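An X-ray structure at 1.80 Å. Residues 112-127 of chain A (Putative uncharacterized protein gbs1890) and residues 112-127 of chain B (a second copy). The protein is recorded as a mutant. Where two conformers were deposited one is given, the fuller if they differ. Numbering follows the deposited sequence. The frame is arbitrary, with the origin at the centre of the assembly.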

# COMPACT_ATOMS: atom_id res chain seq x y z
N LEU A 112 10.01 15.01 9.24
CA LEU A 112 10.09 13.91 8.29
C LEU A 112 8.76 13.68 7.55
O LEU A 112 8.77 13.27 6.39
N VAL A 113 7.64 13.95 8.20
CA VAL A 113 6.33 13.62 7.63
C VAL A 113 5.99 14.32 6.32
O VAL A 113 5.32 13.74 5.47
N ASP A 114 6.44 15.56 6.16
CA ASP A 114 6.11 16.32 4.96
C ASP A 114 6.76 15.71 3.71
O ASP A 114 6.15 15.68 2.63
N LYS A 115 7.97 15.21 3.86
CA LYS A 115 8.66 14.52 2.77
C LYS A 115 7.99 13.18 2.48
O LYS A 115 7.90 12.76 1.33
N VAL A 116 7.53 12.51 3.53
CA VAL A 116 6.91 11.20 3.39
C VAL A 116 5.58 11.32 2.64
O VAL A 116 5.28 10.51 1.76
N ILE A 117 4.81 12.33 2.99
CA ILE A 117 3.53 12.61 2.35
C ILE A 117 3.72 12.92 0.87
O ILE A 117 3.01 12.41 -0.01
N THR A 118 4.67 13.80 0.61
CA THR A 118 4.98 14.21 -0.75
C THR A 118 5.31 13.00 -1.61
O THR A 118 4.75 12.83 -2.69
N SER A 119 6.22 12.15 -1.11
CA SER A 119 6.63 10.97 -1.87
C SER A 119 5.47 10.00 -2.08
O SER A 119 5.38 9.37 -3.13
N SER A 120 4.60 9.89 -1.08
CA SER A 120 3.44 9.00 -1.15
C SER A 120 2.56 9.38 -2.33
O SER A 120 2.12 8.52 -3.10
N HIS A 121 2.33 10.68 -2.47
CA HIS A 121 1.52 11.21 -3.56
C HIS A 121 2.24 11.09 -4.89
O HIS A 121 1.65 10.70 -5.90
N GLU A 122 3.53 11.42 -4.90
CA GLU A 122 4.31 11.38 -6.13
C GLU A 122 4.45 9.97 -6.67
O GLU A 122 4.75 9.77 -7.85
N GLY A 123 4.25 8.98 -5.81
CA GLY A 123 4.39 7.58 -6.20
C GLY A 123 3.18 7.00 -6.91
O GLY A 123 3.24 5.89 -7.45
N ILE A 124 2.07 7.73 -6.90
CA ILE A 124 0.84 7.31 -7.57
C ILE A 124 0.86 7.84 -8.99
O ILE A 124 0.68 9.03 -9.23
N VAL A 125 1.09 6.94 -9.93
CA VAL A 125 1.31 7.32 -11.33
C VAL A 125 0.50 6.42 -12.25
O VAL A 125 0.43 5.21 -12.02
N ASP A 126 -0.12 7.00 -13.27
CA ASP A 126 -0.79 6.24 -14.31
C ASP A 126 0.18 6.17 -15.50
O ASP A 126 0.57 7.21 -16.02
N PHE A 127 0.57 4.97 -15.90
CA PHE A 127 1.60 4.81 -16.93
C PHE A 127 1.22 5.49 -18.25
O PHE A 127 2.10 5.89 -19.01
N LEU B 112 -12.72 3.99 -15.27
CA LEU B 112 -12.60 3.67 -13.85
C LEU B 112 -11.33 4.25 -13.23
O LEU B 112 -11.30 4.59 -12.05
N VAL B 113 -10.27 4.36 -14.03
CA VAL B 113 -8.96 4.76 -13.53
C VAL B 113 -8.92 6.16 -12.89
O VAL B 113 -8.24 6.37 -11.90
N ASP B 114 -9.67 7.10 -13.46
CA ASP B 114 -9.68 8.46 -12.93
C ASP B 114 -10.18 8.52 -11.48
O ASP B 114 -9.65 9.25 -10.65
N LYS B 115 -11.20 7.72 -11.18
CA LYS B 115 -11.77 7.71 -9.84
C LYS B 115 -10.87 6.95 -8.85
O LYS B 115 -10.80 7.28 -7.67
N VAL B 116 -10.18 5.94 -9.36
CA VAL B 116 -9.27 5.13 -8.55
C VAL B 116 -8.05 5.97 -8.15
O VAL B 116 -7.57 5.88 -7.02
N ILE B 117 -7.56 6.79 -9.07
CA ILE B 117 -6.42 7.66 -8.79
C ILE B 117 -6.80 8.71 -7.76
O ILE B 117 -6.06 8.97 -6.81
N THR B 118 -7.96 9.33 -7.98
CA THR B 118 -8.46 10.34 -7.04
C THR B 118 -8.57 9.79 -5.62
O THR B 118 -8.17 10.46 -4.67
N SER B 119 -9.11 8.59 -5.46
CA SER B 119 -9.28 8.03 -4.12
C SER B 119 -7.94 7.65 -3.49
O SER B 119 -7.77 7.71 -2.27
N SER B 120 -6.98 7.24 -4.33
CA SER B 120 -5.67 6.85 -3.84
C SER B 120 -4.99 8.04 -3.19
O SER B 120 -4.36 7.92 -2.14
N HIS B 121 -5.13 9.21 -3.82
CA HIS B 121 -4.54 10.44 -3.30
C HIS B 121 -5.30 10.92 -2.08
O HIS B 121 -4.72 11.35 -1.07
N GLU B 122 -6.62 10.86 -2.17
CA GLU B 122 -7.48 11.33 -1.10
C GLU B 122 -7.33 10.50 0.17
O GLU B 122 -7.70 10.94 1.27
N GLY B 123 -6.80 9.29 0.02
CA GLY B 123 -6.64 8.38 1.15
C GLY B 123 -5.36 8.58 1.94
O GLY B 123 -5.16 7.94 2.98
N ILE B 124 -4.49 9.45 1.45
CA ILE B 124 -3.26 9.82 2.14
C ILE B 124 -3.55 11.04 2.99
O ILE B 124 -3.76 12.15 2.48
N VAL B 125 -3.59 10.83 4.30
CA VAL B 125 -4.03 11.86 5.24
C VAL B 125 -3.12 11.85 6.46
O VAL B 125 -2.78 10.78 6.97
N ASP B 126 -2.72 13.04 6.92
CA ASP B 126 -2.00 13.19 8.18
C ASP B 126 -3.03 13.54 9.25
O ASP B 126 -3.75 14.53 9.11
N PHE B 127 -3.11 12.75 10.31
CA PHE B 127 -4.13 12.95 11.33
C PHE B 127 -4.07 14.34 11.97
O PHE B 127 -5.09 14.88 12.41

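What fills the apolar centre of the contact? I124(A) and I124(B) do, each covering more of its surface against the other stretch than any other residue. Both point CA-to-CB toward the opposing chain and share one rotamer, chi1 m and chi2 t, which carries CD1 inward until I124(A) CD1 and I124(B) CD1 meet at 3.8 Å. The same methyls also rest on the serines of the partner helix: I124(B) CD1 lies 3.8 Å from S120(A) CB, and I124(A) CD1 lies 3.8 Å from S120(B) CB. Each serine hydroxyl, at chi1 m, turns back to its own helix: S120(A) OG donates to V116(A) O, and S120(B) OG to V116(B) O, each at 2.6 Å. The hydroxyl is thereby satisfied within its own helix, and it is CB that meets the isoleucine methyl.

How is this centre extended along the helices? I117(A) and I117(B) set out sideways, but their m, m rotamer brings the end of the side chain nearer the partner. There I117(A) CD1 packs against I124(B) CG2 at 4.0 Å, and I117(B) CD1 against I124(A) CG2 at the same 4.0 Å. The equal values reflect the close twofold likeness of the two halves.

Where does the contact turn polar? It does so at H121(A) and H121(B), which form the closest pair of CA atoms in the register. With chi1 m and chi2 near -70°, the rings lie rim to rim, their planes only 5° apart, and H121(A) ND1 and H121(B) ND1 share a hydrogen bond of 2.8 Å. Such a bond needs one nitrogen to carry the proton and the other to accept it; the geometry does not say which. Each ring also presents a face to the apolar centre: I124(B) CD1 stands 3.9 Å from the centroid of the H121(A) ring, and I124(A) CD1 is equally far from that of H121(B), both as CH-pi contacts.

What completes the polar edge? Two waters bridge the chains in matching fashion. Water 1 lies 2.8 Å from H121(A) NE2 and donates to I124(B) O at 2.7 Å; water 2 lies 2.8 Å from H121(B) NE2 and donates to I124(A) O at 2.6 Å. Farther out, V113 and D126 of both chains point toward the opposite stretch, and here the symmetry loosens. V113(B), given in one of two conformers, has chi1 t and brings CG1 within 3.4 Å of D126(A) OD2, whereas V113(A), at chi1 m, leaves CG2 4.5 Å from D126(B) OD2.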

# COMPACT_ATOMS: atom_id res chain seq x y z
CB LEU A 112 10.54 12.62 8.99
CG LEU A 112 10.37 11.29 8.25
CD1 LEU A 112 11.37 11.19 7.09
CD2 LEU A 112 10.50 10.10 9.19
CB VAL A 113 5.16 13.88 8.62
CG1 VAL A 113 5.13 12.79 9.66
CG2 VAL A 113 5.28 15.25 9.26
CB ASP A 114 6.52 17.79 5.13
CG ASP A 114 5.71 18.47 6.23
OD1 ASP A 114 4.53 18.13 6.40
OD2 ASP A 114 6.27 19.34 6.93
CB LYS A 115 10.12 14.31 3.17
CG LYS A 115 11.01 13.84 2.07
CD LYS A 115 12.46 14.18 2.41
CE LYS A 115 12.56 15.61 2.93
NZ LYS A 115 13.92 15.95 3.42
CB VAL A 116 6.72 10.54 4.77
CG1 VAL A 116 5.79 9.35 4.68
CG2 VAL A 116 8.07 10.12 5.35
CB ILE A 117 2.84 13.82 3.00
CG1 ILE A 117 2.42 13.50 4.43
CG2 ILE A 117 1.64 14.27 2.17
CD1 ILE A 117 1.46 12.36 4.53
CB THR A 118 6.17 15.19 -0.77
OG1 THR A 118 5.79 16.40 -0.10
CG2 THR A 118 6.60 15.49 -2.20
CB SER A 119 7.81 10.27 -1.18
OG SER A 119 9.01 11.02 -1.32
CB SER A 120 2.64 9.04 0.16
OG SER A 120 3.47 8.76 1.27
CB HIS A 121 1.21 12.68 -3.29
CG HIS A 121 0.12 12.90 -2.29
ND1 HIS A 121 -1.19 12.58 -2.56
CD2 HIS A 121 0.14 13.42 -1.04
CE1 HIS A 121 -1.94 12.89 -1.51
NE2 HIS A 121 -1.15 13.39 -0.57
CB GLU A 122 5.68 12.03 -5.91
CG GLU A 122 5.61 13.53 -5.66
CD GLU A 122 6.97 14.15 -5.40
OE1 GLU A 122 7.81 13.49 -4.76
OE2 GLU A 122 7.18 15.30 -5.84
CB ILE A 124 -0.40 7.86 -6.84
CG1 ILE A 124 -0.45 7.31 -5.41
CG2 ILE A 124 -1.68 7.46 -7.57
CD1 ILE A 124 -1.48 8.01 -4.52
CB VAL A 125 2.81 7.21 -11.69
CG1 VAL A 125 3.03 7.28 -13.20
CG2 VAL A 125 3.62 8.29 -10.98
CB ASP A 126 -2.10 6.94 -14.71
CG ASP A 126 -2.84 6.26 -15.86
OD1 ASP A 126 -2.27 5.38 -16.55
OD2 ASP A 126 -4.01 6.62 -16.09
CB PHE A 127 1.94 3.34 -17.17
CG PHE A 127 2.85 3.11 -18.35
CD1 PHE A 127 4.17 3.54 -18.32
CD2 PHE A 127 2.38 2.46 -19.49
CE1 PHE A 127 5.02 3.33 -19.42
CE2 PHE A 127 3.22 2.24 -20.59
CZ PHE A 127 4.54 2.68 -20.55
CB LEU B 112 -12.63 2.15 -13.64
CG LEU B 112 -12.26 1.60 -12.25
CD1 LEU B 112 -13.35 1.89 -11.21
CD2 LEU B 112 -11.94 0.11 -12.31
CB VAL B 113 -7.86 4.58 -14.61
CG1 VAL B 113 -6.59 5.33 -14.24
CG2 VAL B 113 -7.54 3.12 -14.79
CB ASP B 114 -10.52 9.39 -13.81
CG ASP B 114 -9.73 9.98 -14.97
OD1 ASP B 114 -8.74 9.35 -15.42
OD2 ASP B 114 -10.10 11.08 -15.43
CB LYS B 115 -13.16 7.08 -9.88
CG LYS B 115 -13.74 6.85 -8.51
CD LYS B 115 -15.25 6.85 -8.55
CE LYS B 115 -15.83 7.96 -7.67
NZ LYS B 115 -16.16 9.20 -8.44
CB VAL B 116 -8.82 3.87 -9.36
CG1 VAL B 116 -7.56 3.25 -8.78
CG2 VAL B 116 -9.96 2.85 -9.41
CB ILE B 117 -5.94 8.40 -10.05
CG1 ILE B 117 -5.40 7.41 -11.07
CG2 ILE B 117 -4.84 9.39 -9.68
CD1 ILE B 117 -4.15 6.72 -10.62
CB THR B 118 -9.82 10.90 -7.50
OG1 THR B 118 -9.64 11.67 -8.70
CG2 THR B 118 -10.44 11.78 -6.42
CB SER B 119 -10.20 6.81 -4.14
OG SER B 119 -11.52 7.17 -4.51
CB SER B 120 -4.80 6.33 -5.00
OG SER B 120 -5.45 5.29 -5.69
CB HIS B 121 -4.58 11.53 -4.39
CG HIS B 121 -3.47 11.42 -5.39
ND1 HIS B 121 -2.17 11.76 -5.09
CD2 HIS B 121 -3.47 11.02 -6.68
CE1 HIS B 121 -1.41 11.57 -6.16
NE2 HIS B 121 -2.18 11.11 -7.13
CB GLU B 122 -8.93 11.33 -1.56
CG GLU B 122 -9.27 12.47 -2.52
CD GLU B 122 -10.69 12.41 -3.00
OE1 GLU B 122 -11.21 11.29 -3.18
OE2 GLU B 122 -11.30 13.48 -3.21
CB ILE B 124 -2.13 10.14 1.15
CG1 ILE B 124 -1.84 8.90 0.29
CG2 ILE B 124 -0.85 10.55 1.88
CD1 ILE B 124 -1.01 9.20 -0.96
CB VAL B 125 -5.49 11.63 5.67
CG1 VAL B 125 -5.87 12.56 6.81
CG2 VAL B 125 -6.44 11.83 4.50
CB ASP B 126 -0.96 14.31 8.04
CG ASP B 126 -0.21 14.61 9.34
OD1 ASP B 126 -0.64 14.17 10.44
OD2 ASP B 126 0.81 15.31 9.26
CB PHE B 127 -4.05 11.87 12.41
CG PHE B 127 -4.97 12.10 13.57
CD1 PHE B 127 -6.35 12.07 13.40
CD2 PHE B 127 -4.46 12.36 14.83
CE1 PHE B 127 -7.21 12.29 14.48
CE2 PHE B 127 -5.32 12.59 15.92
CZ PHE B 127 -6.69 12.55 15.73
O HOH W 1 -2.02 14.15 1.96
O HOH W 2 -1.30 10.60 -9.71